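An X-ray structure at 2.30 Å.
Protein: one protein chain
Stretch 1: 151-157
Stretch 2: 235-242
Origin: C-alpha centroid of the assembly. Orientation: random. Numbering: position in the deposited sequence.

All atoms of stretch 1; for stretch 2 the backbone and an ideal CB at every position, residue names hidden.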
# COMPACT_ATOMS: atom_id res chain seq x y z
N ILE A 151 -0.09 -1.23 -8.78
CA ILE A 151 -0.04 -0.61 -7.47
C ILE A 151 1.35 -0.60 -6.85
O ILE A 151 1.59 0.07 -5.83
CB ILE A 151 -1.02 -1.30 -6.49
CG1 ILE A 151 -0.48 -2.68 -6.09
CG2 ILE A 151 -2.37 -1.45 -7.15
CD1 ILE A 151 -1.35 -3.40 -5.08
N HIS A 152 2.28 -1.34 -7.44
CA HIS A 152 3.64 -1.40 -6.91
C HIS A 152 4.61 -0.60 -7.78
O HIS A 152 4.23 0.40 -8.36
CB HIS A 152 4.09 -2.85 -6.77
CG HIS A 152 3.26 -3.64 -5.79
ND1 HIS A 152 3.24 -3.36 -4.44
CD2 HIS A 152 2.39 -4.66 -5.98
CE1 HIS A 152 2.39 -4.17 -3.84
NE2 HIS A 152 1.86 -4.97 -4.75
N GLU A 153 5.86 -1.05 -7.87
CA GLU A 153 6.86 -0.30 -8.62
C GLU A 153 6.58 -0.17 -10.11
O GLU A 153 7.34 0.50 -10.83
CB GLU A 153 8.27 -0.87 -8.39
CG GLU A 153 8.54 -2.24 -9.02
CD GLU A 153 7.97 -3.39 -8.22
OE1 GLU A 153 8.12 -4.54 -8.68
OE2 GLU A 153 7.38 -3.15 -7.14
N GLY A 154 5.50 -0.78 -10.59
CA GLY A 154 5.17 -0.68 -12.00
C GLY A 154 4.85 0.77 -12.35
O GLY A 154 5.18 1.23 -13.44
N GLN A 155 4.21 1.47 -11.42
CA GLN A 155 3.83 2.87 -11.62
C GLN A 155 4.98 3.79 -12.04
O GLN A 155 4.74 4.87 -12.57
CB GLN A 155 3.15 3.42 -10.35
CG GLN A 155 3.94 3.23 -9.05
CD GLN A 155 3.23 3.78 -7.80
OE1 GLN A 155 3.20 4.99 -7.57
NE2 GLN A 155 2.66 2.88 -7.00
N ILE A 156 6.22 3.38 -11.81
CA ILE A 156 7.36 4.20 -12.22
C ILE A 156 8.32 3.46 -13.14
O ILE A 156 9.44 3.92 -13.36
CB ILE A 156 8.21 4.68 -11.02
CG1 ILE A 156 8.92 3.49 -10.37
CG2 ILE A 156 7.33 5.46 -10.02
CD1 ILE A 156 9.87 3.86 -9.25
N THR A 157 7.88 2.32 -13.67
CA THR A 157 8.72 1.52 -14.56
C THR A 157 8.02 1.07 -15.84
O THR A 157 8.67 0.58 -16.76
CB THR A 157 9.23 0.26 -13.86
OG1 THR A 157 10.23 -0.37 -14.68
CG2 THR A 157 8.10 -0.73 -13.64
N UNK A 235 15.35 3.37 -4.25
CA UNK A 235 15.37 4.38 -3.20
C UNK A 235 14.26 5.38 -3.47
O UNK A 235 13.51 5.77 -2.56
CB UNK A 235 16.73 5.08 -3.12
N UNK A 236 14.15 5.80 -4.72
CA UNK A 236 13.13 6.75 -5.14
C UNK A 236 11.73 6.22 -4.83
O UNK A 236 10.89 6.96 -4.32
CB UNK A 236 13.27 7.05 -6.63
N UNK A 237 11.49 4.95 -5.14
CA UNK A 237 10.19 4.33 -4.89
C UNK A 237 9.88 4.26 -3.40
O UNK A 237 8.79 4.63 -2.95
CB UNK A 237 10.15 2.93 -5.50
N UNK A 238 10.84 3.77 -2.63
CA UNK A 238 10.67 3.66 -1.19
C UNK A 238 10.44 5.03 -0.57
O UNK A 238 9.56 5.19 0.27
CB UNK A 238 11.89 2.99 -0.56
N UNK A 239 11.23 6.02 -0.98
CA UNK A 239 11.10 7.36 -0.44
C UNK A 239 9.76 8.01 -0.81
O UNK A 239 9.32 8.95 -0.15
CB UNK A 239 12.26 8.23 -0.94
N UNK A 240 9.13 7.50 -1.86
CA UNK A 240 7.83 7.99 -2.32
C UNK A 240 6.71 7.59 -1.37
O UNK A 240 5.73 8.32 -1.20
CB UNK A 240 7.53 7.46 -3.72
N UNK A 241 6.84 6.42 -0.75
CA UNK A 241 5.82 5.92 0.16
C UNK A 241 6.28 5.69 1.60
O UNK A 241 5.58 5.06 2.39
CB UNK A 241 5.27 4.61 -0.40
N UNK A 242 7.46 6.20 1.93
CA UNK A 242 8.01 6.08 3.28
C UNK A 242 8.62 7.45 3.62
O UNK A 242 9.81 7.66 3.43
CB UNK A 242 9.04 4.96 3.38

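Position 235 has helical backbone angles, and its ideal CB finds nothing of stretch 1 within 5.5 Å. Stretch 1 sets no rule here, and almost any helix-tolerant side chain would do. The deposited residue is K235, whose chain stays clear of the contact.

At 236 the CA-to-CB bond points toward stretch 1, but the ideal CB is still 5.3 Å from I156 CD1. Only a long side chain could run down the flank of that isoleucine; lysine, arginine, glutamine or methionine would suit. R236 extends with chi1 and chi2 both t and lays one face of its guanidinium over I156, R236 NH1 lying 3.8 Å from I156 CB. The flat group packs on the aliphatic surface without needing a charged partner there.

Position 237 is the most tightly specified. Its ideal CB sits 3.9 Å from I156 CD1 and 5.1 Å from E153 CB. The CA of 237 is 6.8 Å from E153 CA, the closest CA pair across the two stretches. Beyond the CB lies a space bordered by the H152-E153 backbone, E153 CB and the amide of Q155, which asks for a large apolar group: leucine, methionine or an aromatic. F237, chi1 t, fills it. E153 CB stands over the ring face, 4.2 Å from the centroid of the F237 ring and 5° off the normal, a CH-pi contact. The ring tip reaches the main chain, with F237 CZ 3.6 Å from E153 N, while Q155 NE2 lies at the ring edge, 4.1 Å from F237 CE1.

Positions 238 and 239 are out of reach of stretch 1, which would accept small or large, polar or apolar side chains alike. They hold A238 and M239, the latter as selenomethionine.

At 240 the CB points toward stretch 1 but stops short, leaving a gap before I156 CG2 and the Q155 amide. A long, flexible apolar chain is the natural bridge; leucine might reach part way. M240, also selenomethionine, spans the gap: M240 CE lies 3.9 Å from I156 CG2 and equally 3.9 Å from Q155 OE1.

Position 241 again points toward stretch 1 from a distance, and what awaits is the end of Q155. Q155 NE2 already donates to H152 O at 3.2 Å, so the amide is held in place with OE1 available as an acceptor. A long side chain ending in a donor fits, such as tyrosine, lysine or arginine. Y241, chi1 m, donates from Y241 OH to Q155 OE1 at 2.6 Å, a short hydrogen bond made near the plane of the ring.

Position 242, at phi/psi -138/85, is not helical, and its ideal CB has nothing of stretch 1 within 5.5 Å; a beta-branched residue is among those that would suit. V242 makes no contact with stretch 1.

Stretch 2 (235-242) KRFAMMYV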
# COMPACT_ATOMS: atom_id res chain seq x y z
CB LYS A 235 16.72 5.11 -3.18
CG LYS A 235 17.46 5.06 -1.85
CD LYS A 235 18.76 5.85 -1.91
CE LYS A 235 19.68 5.31 -2.99
NZ LYS A 235 20.92 6.14 -3.16
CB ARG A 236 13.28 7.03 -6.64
CG ARG A 236 12.23 7.95 -7.26
CD ARG A 236 12.43 8.02 -8.78
NE ARG A 236 11.18 8.24 -9.50
CZ ARG A 236 11.00 7.93 -10.78
NH1 ARG A 236 9.82 8.16 -11.36
NH2 ARG A 236 11.99 7.39 -11.49
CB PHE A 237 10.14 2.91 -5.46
CG PHE A 237 8.81 2.23 -5.29
CD1 PHE A 237 7.69 2.66 -6.00
CD2 PHE A 237 8.66 1.16 -4.41
CE1 PHE A 237 6.46 2.05 -5.85
CE2 PHE A 237 7.43 0.54 -4.24
CZ PHE A 237 6.33 0.98 -4.96
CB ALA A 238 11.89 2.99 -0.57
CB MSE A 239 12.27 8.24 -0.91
CG MSE A 239 13.13 8.79 0.22
SE MSE A 239 14.94 8.05 0.32
CE MSE A 239 15.67 8.83 -1.31
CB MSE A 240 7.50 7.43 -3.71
CG MSE A 240 8.12 8.20 -4.88
SE MSE A 240 7.99 7.28 -6.59
CE MSE A 240 6.11 7.53 -7.00
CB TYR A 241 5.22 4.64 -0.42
CG TYR A 241 4.42 4.89 -1.68
CD1 TYR A 241 3.23 5.61 -1.65
CD2 TYR A 241 4.87 4.42 -2.91
CE1 TYR A 241 2.51 5.87 -2.81
CE2 TYR A 241 4.16 4.67 -4.08
CZ TYR A 241 2.98 5.40 -4.03
OH TYR A 241 2.29 5.66 -5.18
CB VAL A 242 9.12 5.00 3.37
CG1 VAL A 242 9.63 4.91 4.81
CG2 VAL A 242 8.60 3.65 2.91
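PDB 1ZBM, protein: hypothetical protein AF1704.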